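Local coordinates for protein complement factor H (PDB 2YBY) that regulates complement in the mouse, being represented here by sushi domains 6 and 7 of a plasma protein that restrains activation of the innate immune cascade, at residues G99-L102 and Q106-M109; C69-V74 and Q90-Q95; D50-R53 and G58-P61. The protein carries 1 engineered substitution. All blocks are in the same frame, centred on the assembly; numbering follows the deposited sequence. Where two conformers were deposited one is given.

Interaction 1 (G99-L102 and Q106-M109); sequences GYSL and QDTM
Leu-102 and Asp-107 bring the two segments together where the chain doubles back, their CA atoms 5.1 Å apart. Residues 99-102 form irregular chain; Asp-107 has left-handed helical backbone angles (phi 54°, psi 39°), which turn the chain into strand 108-112. The single direct hydrogen bond joins backbone to side chain: Leu-102 N donates to Asp-107 OD1 at 2.9 Å, almost straight, and reaches that oxygen from above the carboxylate plane. The Asp-107 side chain lies with CG beside its own backbone N (chi1 -68°), which brings the carboxylate up to residues 101 and 102. OD1 also lies against Ser-101 CB, at 3.4 Å. The other oxygen, OD2, accepts a hydrogen bond from a water 2.6 Å away, and this water donates in turn to Tyr-100 O. Leu-102 CD1 rests against the Asp-107 carbonyl, 3.6 Å from its O, and makes its apolar contact with Met-109 CG at 4.0 Å. Asn-104, in the connecting turn, donates from ND2 to Thr-108 O. Both carboxylate oxygens are thus used by residues 100-102, one directly and one through water, which would restrict rotation of the group and ties the irregular chain to the turn just before strand 108-112.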
ATOM      1  N   GLY A  99     -16.462   9.003 -26.362  1.00 32.99           N
ATOM      2  CA  GLY A  99     -17.711   8.366 -25.965  1.00 32.83           C
ATOM      3  C   GLY A  99     -17.525   7.072 -25.191  1.00 35.94           C
ATOM      4  O   GLY A  99     -18.519   6.463 -24.778  1.00 35.00           O
ATOM      5  N   TYR A 100     -16.250   6.659 -24.941  1.00 30.26           N
ATOM      6  CA  TYR A 100     -15.981   5.489 -24.113  1.00 29.37           C
ATOM      7  C   TYR A 100     -16.000   5.955 -22.655  1.00 28.52           C
ATOM      8  O   TYR A 100     -15.819   7.143 -22.372  1.00 24.37           O
ATOM      9  CB  TYR A 100     -14.618   4.865 -24.410  1.00 31.16           C
ATOM     10  CG  TYR A 100     -14.502   4.240 -25.786  1.00 34.08           C
ATOM     11  CD1 TYR A 100     -15.180   3.071 -26.100  1.00 36.12           C
ATOM     12  CD2 TYR A 100     -13.641   4.764 -26.737  1.00 35.33           C
ATOM     13  CE1 TYR A 100     -15.061   2.476 -27.353  1.00 37.69           C
ATOM     14  CE2 TYR A 100     -13.503   4.173 -27.993  1.00 36.48           C
ATOM     15  CZ  TYR A 100     -14.223   3.032 -28.299  1.00 43.83           C
ATOM     16  OH  TYR A 100     -14.132   2.445 -29.538  1.00 44.58           O
ATOM     17  N   SER A 101     -16.226   5.033 -21.752  1.00 24.93           N
ATOM     18  CA  SER A 101     -16.245   5.351 -20.320  1.00 23.46           C
ATOM     19  C   SER A 101     -15.905   4.133 -19.493  1.00 27.58           C
ATOM     20  O   SER A 101     -15.825   3.014 -20.018  1.00 26.83           O
ATOM     21  CB  SER A 101     -17.622   5.857 -19.906  1.00 24.87           C
ATOM     22  OG  SER A 101     -18.541   4.787 -19.728  1.00 27.97           O
ATOM     23  N   LEU A 102     -15.795   4.338 -18.173  1.00 23.28           N
ATOM     24  CA  LEU A 102     -15.595   3.243 -17.231  1.00 22.48           C
ATOM     25  C   LEU A 102     -16.941   2.690 -16.722  1.00 28.55           C
ATOM     26  O   LEU A 102     -16.941   1.773 -15.893  1.00 27.60           O
ATOM     27  CB  LEU A 102     -14.764   3.710 -16.026  1.00 20.99           C
ATOM     28  CG  LEU A 102     -13.338   4.158 -16.276  1.00 23.73           C
ATOM     29  CD1 LEU A 102     -12.621   4.381 -14.939  1.00 21.64           C
ATOM     30  CD2 LEU A 102     -12.509   3.121 -17.046  1.00 27.16           C
ATOM     31  N   GLN A 106     -18.790   8.713 -13.023  1.00 28.65           N
ATOM     32  CA  GLN A 106     -17.694   9.656 -12.882  1.00 26.06           C
ATOM     33  C   GLN A 106     -16.354   9.201 -13.448  1.00 24.92           C
ATOM     34  O   GLN A 106     -15.399   9.961 -13.356  1.00 23.17           O
ATOM     35  CB  GLN A 106     -17.546  10.012 -11.391  1.00 27.07           C
ATOM     36  CG  GLN A 106     -18.747  10.754 -10.799  1.00 52.98           C
ATOM     37  CD  GLN A 106     -19.008  12.076 -11.494  1.00 81.84           C
ATOM     38  OE1 GLN A 106     -18.080  12.794 -11.877  1.00 80.65           O
ATOM     39  NE2 GLN A 106     -20.267  12.423 -11.703  1.00 74.03           N
ATOM     40  N   ASP A 107     -16.259   8.018 -14.067  1.00 20.52           N
ATOM     41  CA  ASP A 107     -14.980   7.530 -14.582  1.00 19.08           C
ATOM     42  C   ASP A 107     -13.890   7.518 -13.503  1.00 19.38           C
ATOM     43  O   ASP A 107     -12.720   7.822 -13.789  1.00 18.63           O
ATOM     44  CB  ASP A 107     -14.517   8.280 -15.823  1.00 18.93           C
ATOM     45  CG  ASP A 107     -15.381   8.013 -17.034  1.00 23.73           C
ATOM     46  OD1 ASP A 107     -16.076   6.957 -17.052  1.00 21.35           O
ATOM     47  OD2 ASP A 107     -15.330   8.825 -17.984  1.00 27.69           O
ATOM     48  N   THR A 108     -14.268   7.135 -12.286  1.00 18.56           N
ATOM     49  CA  THR A 108     -13.295   7.011 -11.200  1.00 18.00           C
ATOM     50  C   THR A 108     -12.959   5.542 -11.009  1.00 21.33           C
ATOM     51  O   THR A 108     -13.777   4.666 -11.302  1.00 23.88           O
ATOM     52  CB  THR A 108     -13.793   7.658  -9.930  1.00 23.36           C
ATOM     53  OG1 THR A 108     -15.018   7.048  -9.581  1.00 30.06           O
ATOM     54  CG2 THR A 108     -13.971   9.146 -10.079  1.00 21.71           C
ATOM     55  N   MET A 109     -11.720   5.282 -10.607  1.00 17.25           N
ATOM     56  CA  MET A 109     -11.226   3.929 -10.322  1.00 17.43           C
ATOM     57  C   MET A 109     -10.798   3.983  -8.874  1.00 19.90           C
ATOM     58  O   MET A 109     -10.155   4.969  -8.496  1.00 17.88           O
ATOM     59  CB  MET A 109      -9.931   3.630 -11.084  1.00 21.07           C
ATOM     60  CG  MET A 109     -10.085   2.909 -12.290  1.00 24.17           C
ATOM     61  SD  MET A 109      -8.586   2.360 -13.054  1.00 21.29           S
ATOM     62  CE  MET A 109      -7.456   3.666 -12.987  1.00 20.25           C
TER
HETATM   63  O   HOH W   1     -16.492   9.229 -20.236  1.00 31.90           O

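Interaction 2 (C69-V74 and Q90-Q95); sequences CVFHYV and QSLKVQ. With EDO (1,2-ethanediol), chain B.
Phe-71 and Leu-92 lead an apolar contact inside the second of this fragment's two sushi domains, between the end of strand 66-71 and the edge strand 91-93 of a different sheet. The backbones stay well separated, this pair's CA atoms 9.1 Å apart, and side chains bridge the gap. Leu-92 sets its CD1 methyl over one face of the Phe-71 ring, 3.7 Å from the centroid and only 6° off the normal, a well-centred CH-pi contact. Phe-71 CG stands anti to its backbone nitrogen (chi1 180°), which carries the ring across to the methyl. Val-74 and Val-94 meet tip to tip through their CG1 methyls at 3.5 Å, and Val-94 CG2 approaches the Phe-71 ring obliquely. A 1,2-ethanediol, probably from the crystallisation liquor, lies beside this cluster: Gln-95 N donates to its O1 at 3.0 Å, its O2 donates to Lys-93 O at 2.8 Å, and O1 sits near the plane of the phenyl ring at its edge. Met-109, Trp-116 and Tyr-86 also pack on Phe-71 and Leu-92, while Cys-69 is disulfide-bonded to Cys-111. A small apolar core between short strands, secured by disulfides, is typical of the sushi (complement control protein) fold.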
ATOM      1  N   CYS A  69      -1.999  -0.608  -6.138  1.00 17.71           N
ATOM      2  CA  CYS A  69      -2.536  -0.496  -7.482  1.00 16.22           C
ATOM      3  C   CYS A  69      -1.699   0.523  -8.211  1.00 18.60           C
ATOM      4  O   CYS A  69      -1.642   1.676  -7.787  1.00 19.28           O
ATOM      5  CB  CYS A  69      -3.993  -0.060  -7.470  1.00 15.37           C
ATOM      6  SG  CYS A  69      -5.078  -1.084  -6.467  1.00 19.18           S
ATOM      7  N   VAL A  70      -1.137   0.150  -9.338  1.00 16.72           N
ATOM      8  CA  VAL A  70      -0.278   1.017 -10.125  1.00 17.22           C
ATOM      9  C   VAL A  70      -1.102   1.640 -11.232  1.00 19.57           C
ATOM     10  O   VAL A  70      -1.825   0.926 -11.957  1.00 17.69           O
ATOM     11  CB  VAL A  70       0.932   0.234 -10.689  1.00 21.40           C
ATOM     12  CG1 VAL A  70       1.757   1.103 -11.640  1.00 20.72           C
ATOM     13  CG2 VAL A  70       1.797  -0.318  -9.542  1.00 21.83           C
ATOM     14  N   PHE A  71      -1.004   2.969 -11.374  1.00 15.85           N
ATOM     15  CA  PHE A  71      -1.673   3.680 -12.448  1.00 16.32           C
ATOM     16  C   PHE A  71      -0.647   3.971 -13.533  1.00 21.91           C
ATOM     17  O   PHE A  71       0.405   4.515 -13.219  1.00 21.65           O
ATOM     18  CB  PHE A  71      -2.265   5.007 -11.963  1.00 18.18           C
ATOM     19  CG  PHE A  71      -2.956   5.743 -13.079  1.00 20.48           C
ATOM     20  CD1 PHE A  71      -4.123   5.246 -13.635  1.00 22.75           C
ATOM     21  CD2 PHE A  71      -2.387   6.869 -13.648  1.00 23.59           C
ATOM     22  CE1 PHE A  71      -4.748   5.900 -14.684  1.00 23.20           C
ATOM     23  CE2 PHE A  71      -3.020   7.535 -14.695  1.00 25.97           C
ATOM     24  CZ  PHE A  71      -4.203   7.052 -15.196  1.00 22.63           C
ATOM     25  N   HIS A  72      -0.932   3.618 -14.785  1.00 20.27           N
ATOM     26  CA  HIS A  72      -0.010   3.920 -15.894  1.00 20.83           C
ATOM     27  C   HIS A  72      -0.775   3.943 -17.200  1.00 23.83           C
ATOM     28  O   HIS A  72      -1.016   5.018 -17.726  1.00 22.43           O
ATOM     29  CB  HIS A  72       1.195   2.947 -15.941  1.00 21.58           C
ATOM     30  CG  HIS A  72       2.302   3.383 -16.858  1.00 25.51           C
ATOM     31  ND1 HIS A  72       3.513   2.720 -16.885  1.00 28.09           N
ATOM     32  CD2 HIS A  72       2.336   4.373 -17.779  1.00 27.66           C
ATOM     33  CE1 HIS A  72       4.259   3.349 -17.778  1.00 27.17           C
ATOM     34  NE2 HIS A  72       3.590   4.329 -18.363  1.00 27.53           N
ATOM     35  N   TYR A  73      -1.192   2.764 -17.718  1.00 21.48           N
ATOM     36  CA  TYR A  73      -1.871   2.620 -18.998  0.50 21.26           C
ATOM     37  C   TYR A  73      -3.394   2.624 -18.861  1.00 23.70           C
ATOM     38  O   TYR A  73      -3.922   1.936 -17.974  1.00 21.92           O
ATOM     39  CB  TYR A  73      -1.410   1.305 -19.669  0.50 23.23           C
ATOM     40  CG  TYR A  73       0.094   1.121 -19.645  0.50 24.75           C
ATOM     41  CD1 TYR A  73       0.915   1.815 -20.522  0.50 27.04           C
ATOM     42  CD2 TYR A  73       0.697   0.272 -18.726  0.50 25.50           C
ATOM     43  CE1 TYR A  73       2.302   1.654 -20.500  0.50 28.04           C
ATOM     44  CE2 TYR A  73       2.077   0.113 -18.682  0.50 26.65           C
ATOM     45  CZ  TYR A  73       2.881   0.798 -19.576  0.50 35.66           C
ATOM     46  OH  TYR A  73       4.248   0.646 -19.541  0.50 37.66           O
ATOM     47  N   VAL A  74      -4.089   3.341 -19.756  1.00 21.79           N
ATOM     48  CA  VAL A  74      -5.536   3.361 -19.836  1.00 20.70           C
ATOM     49  C   VAL A  74      -5.879   3.035 -21.288  1.00 25.40           C
ATOM     50  O   VAL A  74      -5.415   3.742 -22.178  1.00 26.85           O
ATOM     51  CB  VAL A  74      -6.184   4.706 -19.431  1.00 24.11           C
ATOM     52  CG1 VAL A  74      -7.715   4.610 -19.560  1.00 24.56           C
ATOM     53  CG2 VAL A  74      -5.791   5.075 -17.994  1.00 23.52           C
ATOM     54  N   GLN A  90      -7.500   4.415  -2.052  1.00 16.49           N
ATOM     55  CA  GLN A  90      -7.303   5.610  -2.872  1.00 14.87           C
ATOM     56  C   GLN A  90      -8.044   5.476  -4.203  1.00 17.66           C
ATOM     57  O   GLN A  90      -8.342   4.376  -4.660  1.00 15.94           O
ATOM     58  CB  GLN A  90      -5.812   5.886  -3.135  1.00 15.00           C
ATOM     59  CG  GLN A  90      -5.046   6.232  -1.851  1.00 14.84           C
ATOM     60  CD  GLN A  90      -3.575   6.409  -2.035  1.00 25.48           C
ATOM     61  OE1 GLN A  90      -2.972   5.894  -2.958  1.00 21.69           O
ATOM     62  NE2 GLN A  90      -2.942   7.119  -1.128  1.00 32.12           N
ATOM     63  N   SER A  91      -8.401   6.620  -4.777  1.00 17.53           N
ATOM     64  CA  SER A  91      -9.098   6.680  -6.056  1.00 16.87           C
ATOM     65  C   SER A  91      -8.589   7.830  -6.898  1.00 17.59           C
ATOM     66  O   SER A  91      -7.946   8.768  -6.401  1.00 17.41           O
ATOM     67  CB  SER A  91     -10.613   6.766  -5.870  1.00 20.54           C
ATOM     68  OG  SER A  91     -11.011   7.918  -5.160  1.00 27.76           O
ATOM     69  N   LEU A  92      -8.806   7.715  -8.204  1.00 15.85           N
ATOM     70  CA  LEU A  92      -8.468   8.790  -9.139  1.00 15.65           C
ATOM     71  C   LEU A  92      -9.478   8.820 -10.271  1.00 16.41           C
ATOM     72  O   LEU A  92     -10.236   7.866 -10.447  1.00 16.80           O
ATOM     73  CB  LEU A  92      -7.021   8.748  -9.671  1.00 16.90           C
ATOM     74  CG  LEU A  92      -6.694   7.761 -10.778  1.00 22.34           C
ATOM     75  CD1 LEU A  92      -5.427   8.164 -11.529  1.00 24.05           C
ATOM     76  CD2 LEU A  92      -6.519   6.386 -10.224  1.00 25.51           C
ATOM     77  N   LYS A  93      -9.517   9.920 -10.983  1.00 15.31           N
ATOM     78  CA  LYS A  93     -10.446  10.076 -12.100  1.00 13.44           C
ATOM     79  C   LYS A  93      -9.659   9.822 -13.364  1.00 17.48           C
ATOM     80  O   LYS A  93      -8.604  10.425 -13.591  1.00 17.36           O
ATOM     81  CB  LYS A  93     -11.073  11.471 -12.148  1.00 13.97           C
ATOM     82  CG  LYS A  93     -12.256  11.532 -13.104  1.00 17.03           C
ATOM     83  CD  LYS A  93     -12.814  12.936 -13.149  1.00 16.36           C
ATOM     84  CE  LYS A  93     -13.957  13.051 -14.136  1.00 17.63           C
ATOM     85  NZ  LYS A  93     -15.269  12.595 -13.554  1.00 19.19           N
ATOM     86  N   VAL A  94     -10.155   8.892 -14.180  1.00 15.86           N
ATOM     87  CA  VAL A  94      -9.512   8.527 -15.433  1.00 15.93           C
ATOM     88  C   VAL A  94     -10.171   9.338 -16.554  1.00 19.34           C
ATOM     89  O   VAL A  94     -11.381   9.523 -16.554  1.00 18.44           O
ATOM     90  CB  VAL A  94      -9.685   7.012 -15.633  1.00 19.85           C
ATOM     91  CG1 VAL A  94      -9.180   6.528 -16.977  1.00 20.37           C
ATOM     92  CG2 VAL A  94      -9.004   6.258 -14.509  1.00 18.00           C
ATOM     93  N   GLN A  95      -9.371   9.736 -17.516  1.00 19.09           N
ATOM     94  CA  GLN A  95      -9.768  10.513 -18.674  1.00 20.12           C
ATOM     95  C   GLN A  95      -9.987   9.543 -19.845  1.00 21.80           C
ATOM     96  O   GLN A  95      -9.019   9.102 -20.444  1.00 24.25           O
ATOM     97  CB  GLN A  95      -8.660  11.549 -18.990  1.00 21.87           C
ATOM     98  CG  GLN A  95      -8.701  12.212 -20.359  1.00 41.59           C
ATOM     99  CD  GLN A  95      -9.703  13.308 -20.368  1.00 49.55           C
ATOM    100  OE1 GLN A  95      -9.396  14.437 -19.994  1.00 43.23           O
ATOM    101  NE2 GLN A  95     -10.925  12.988 -20.762  1.00 45.27           N
TER
HETATM  102  C1  EDO B1462      -5.634  10.107 -16.920  1.00 33.88           C
HETATM  103  O1  EDO B1462      -6.455   9.007 -17.342  1.00 22.54           O
HETATM  104  C2  EDO B1462      -6.376  11.009 -15.952  1.00 35.46           C
HETATM  105  O2  EDO B1462      -6.030  10.608 -14.630  1.00 36.85           O

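Interaction 3 (D50-R53 and G58-P61); sequences DYLR and GWEP
Arg-53 and Glu-60 form an antiparallel hydrogen-bonded pair in which each residue's backbone N-H and C=O are used. Arg-53 N donates to Glu-60 O at 2.9 Å and 178°, and Glu-60 N returns a bond to Arg-53 O at 3.0 Å, more bent at 151°. Both donors lie in their acceptor's carbonyl plane. Arg-53 O also receives a CA-H contact from Trp-59, and Glu-60 O one from Leu-52. At the start of the strand, Asp-50 OD1 accepts from Tyr-51 N at 2.7 Å with its anti lone pair, while OD2 is hydrogen-bonded to Ser-45 OG. The indole nitrogen of Trp-59 is satisfied by Glu-6 O, and Gly-58 O by Thr-55 OG1. Beside these polar links Leu-52, with CG anti to its backbone N (chi1 -163°), sends its CD2 obliquely toward the Trp-59 indole, 3.5 Å from CE3, the two side chains crossing at about a right angle, and its CD1 to within 3.9 Å of CD of Pro-61, which follows a cis peptide bond. Trp-59 also touches Cys-5 and Cys-54, the residues of one domain disulfide. A tryptophan packed close to a disulfide, with the next segment bridged antiparallel to strand 50-55, is characteristic of the sushi repeat.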
ATOM      1  N   ASP A  50       8.826   1.154   4.316  1.00 12.97           N
ATOM      2  CA  ASP A  50       8.485   2.203   5.301  1.00 12.23           C
ATOM      3  C   ASP A  50       8.873   1.709   6.696  1.00 14.68           C
ATOM      4  O   ASP A  50       9.489   0.633   6.805  1.00 12.62           O
ATOM      5  CB  ASP A  50       7.016   2.673   5.216  1.00 14.02           C
ATOM      6  CG  ASP A  50       6.795   4.141   5.539  1.00 17.15           C
ATOM      7  OD1 ASP A  50       7.515   4.677   6.430  1.00 15.93           O
ATOM      8  OD2 ASP A  50       5.953   4.787   4.855  1.00 17.39           O
ATOM      9  N   TYR A  51       8.594   2.529   7.740  1.00 13.28           N
ATOM     10  CA  TYR A  51       8.897   2.180   9.119  1.00 13.16           C
ATOM     11  C   TYR A  51       7.659   1.669   9.862  1.00 15.45           C
ATOM     12  O   TYR A  51       6.574   2.218   9.715  1.00 15.24           O
ATOM     13  CB  TYR A  51       9.433   3.375   9.888  1.00 14.73           C
ATOM     14  CG  TYR A  51      10.836   3.768   9.516  1.00 13.86           C
ATOM     15  CD1 TYR A  51      11.909   2.926   9.778  1.00 15.96           C
ATOM     16  CD2 TYR A  51      11.091   4.965   8.865  1.00 15.58           C
ATOM     17  CE1 TYR A  51      13.215   3.292   9.446  1.00 15.70           C
ATOM     18  CE2 TYR A  51      12.386   5.355   8.551  1.00 15.67           C
ATOM     19  CZ  TYR A  51      13.439   4.479   8.764  1.00 18.24           C
ATOM     20  OH  TYR A  51      14.732   4.846   8.487  1.00 19.11           O
ATOM     21  N   LEU A  52       7.852   0.615  10.645  1.00 14.24           N
ATOM     22  CA  LEU A  52       6.854   0.089  11.576  1.00 14.43           C
ATOM     23  C   LEU A  52       7.275   0.693  12.905  1.00 17.14           C
ATOM     24  O   LEU A  52       8.441   0.556  13.285  1.00 17.33           O
ATOM     25  CB  LEU A  52       6.893  -1.430  11.636  1.00 15.13           C
ATOM     26  CG  LEU A  52       5.620  -2.037  12.256  1.00 17.34           C
ATOM     27  CD1 LEU A  52       4.436  -1.949  11.322  1.00 17.51           C
ATOM     28  CD2 LEU A  52       5.852  -3.449  12.696  1.00 17.14           C
ATOM     29  N   ARG A  53       6.378   1.420  13.555  1.00 15.71           N
ATOM     30  CA  ARG A  53       6.705   2.184  14.758  1.00 15.88           C
ATOM     31  C   ARG A  53       6.096   1.627  15.994  1.00 18.00           C
ATOM     32  O   ARG A  53       4.906   1.332  16.012  1.00 16.91           O
ATOM     33  CB  ARG A  53       6.247   3.627  14.597  1.00 18.37           C
ATOM     34  CG  ARG A  53       7.035   4.364  13.509  1.00 22.01           C
ATOM     35  CD  ARG A  53       6.434   5.714  13.184  1.00 24.35           C
ATOM     36  NE  ARG A  53       7.076   6.256  11.979  1.00 33.10           N
ATOM     37  CZ  ARG A  53       8.223   6.926  11.952  1.00 48.96           C
ATOM     38  NH1 ARG A  53       8.878   7.194  13.083  1.00 40.70           N
ATOM     39  NH2 ARG A  53       8.723   7.347  10.799  1.00 36.47           N
ATOM     40  N   GLY A  58       0.717   0.267  20.491  1.00 24.91           N
ATOM     41  CA  GLY A  58       1.358  -0.892  19.889  1.00 23.06           C
ATOM     42  C   GLY A  58       1.917  -0.521  18.531  1.00 21.95           C
ATOM     43  O   GLY A  58       2.112   0.654  18.234  1.00 18.75           O
ATOM     44  N   TRP A  59       2.194  -1.519  17.705  1.00 19.84           N
ATOM     45  CA  TRP A  59       2.747  -1.261  16.375  1.00 16.99           C
ATOM     46  C   TRP A  59       1.795  -0.511  15.503  1.00 18.97           C
ATOM     47  O   TRP A  59       0.576  -0.785  15.520  1.00 17.23           O
ATOM     48  CB  TRP A  59       3.078  -2.585  15.692  1.00 14.60           C
ATOM     49  CG  TRP A  59       4.196  -3.314  16.346  1.00 14.85           C
ATOM     50  CD1 TRP A  59       4.130  -4.495  17.020  1.00 17.61           C
ATOM     51  CD2 TRP A  59       5.583  -2.933  16.336  1.00 14.88           C
ATOM     52  NE1 TRP A  59       5.377  -4.859  17.460  1.00 16.42           N
ATOM     53  CE2 TRP A  59       6.289  -3.919  17.045  1.00 18.51           C
ATOM     54  CE3 TRP A  59       6.294  -1.834  15.814  1.00 15.51           C
ATOM     55  CZ2 TRP A  59       7.650  -3.828  17.287  1.00 17.40           C
ATOM     56  CZ3 TRP A  59       7.659  -1.764  16.030  1.00 15.98           C
ATOM     57  CH2 TRP A  59       8.329  -2.773  16.713  1.00 16.54           C
ATOM     58  N   GLU A  60       2.345   0.446  14.742  1.00 14.94           N
ATOM     59  CA  GLU A  60       1.607   1.205  13.752  0.50 14.91           C
ATOM     60  C   GLU A  60       2.436   1.228  12.455  1.00 18.58           C
ATOM     61  O   GLU A  60       3.650   1.435  12.513  1.00 18.07           O
ATOM     62  CB  GLU A  60       1.299   2.640  14.215  0.50 15.73           C
ATOM     63  CG  GLU A  60       0.389   2.673  15.435  0.50 20.07           C
ATOM     64  CD  GLU A  60      -0.238   4.019  15.734  0.50 29.80           C
ATOM     65  OE1 GLU A  60       0.370   5.056  15.383  0.50 24.00           O
ATOM     66  OE2 GLU A  60      -1.353   4.033  16.302  0.50 19.67           O
ATOM     67  N   PRO A  61       1.798   1.056  11.281  1.00 16.37           N
ATOM     68  CA  PRO A  61       0.347   0.815  11.056  1.00 15.49           C
ATOM     69  C   PRO A  61      -0.199  -0.500  11.574  1.00 19.92           C
ATOM     70  O   PRO A  61       0.545  -1.458  11.740  1.00 20.62           O
ATOM     71  CB  PRO A  61       0.197   0.957   9.538  1.00 16.61           C
ATOM     72  CG  PRO A  61       1.485   1.581   9.030  1.00 20.11           C
ATOM     73  CD  PRO A  61       2.535   1.157  10.012  1.00 17.07           C
TER

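In the fold
Interactions 1 and 2 belong to the second sushi repeat and interaction 3 to the first. The first two have centres 11 Å apart and touch: strands 91-93 and 108-112 are antiparallel neighbours in one sheet, Asp-107 O lies 2.8 Å from Val-94 N, and Met-109 CE packs 3.4 Å from Val-94 CG2. Met-109, on the strand that follows the turn, is shared by both contacts. The 1,2-ethanediol, probably from the crystallisation liquor, is bound at interaction 2. Interaction 3 lies on the opposite side of the chain's centre, its nearest atoms about 11 Å from interaction 2. Strand 66-71, which carries the first segment of interaction 2, is the next strand after 50-55 of interaction 3.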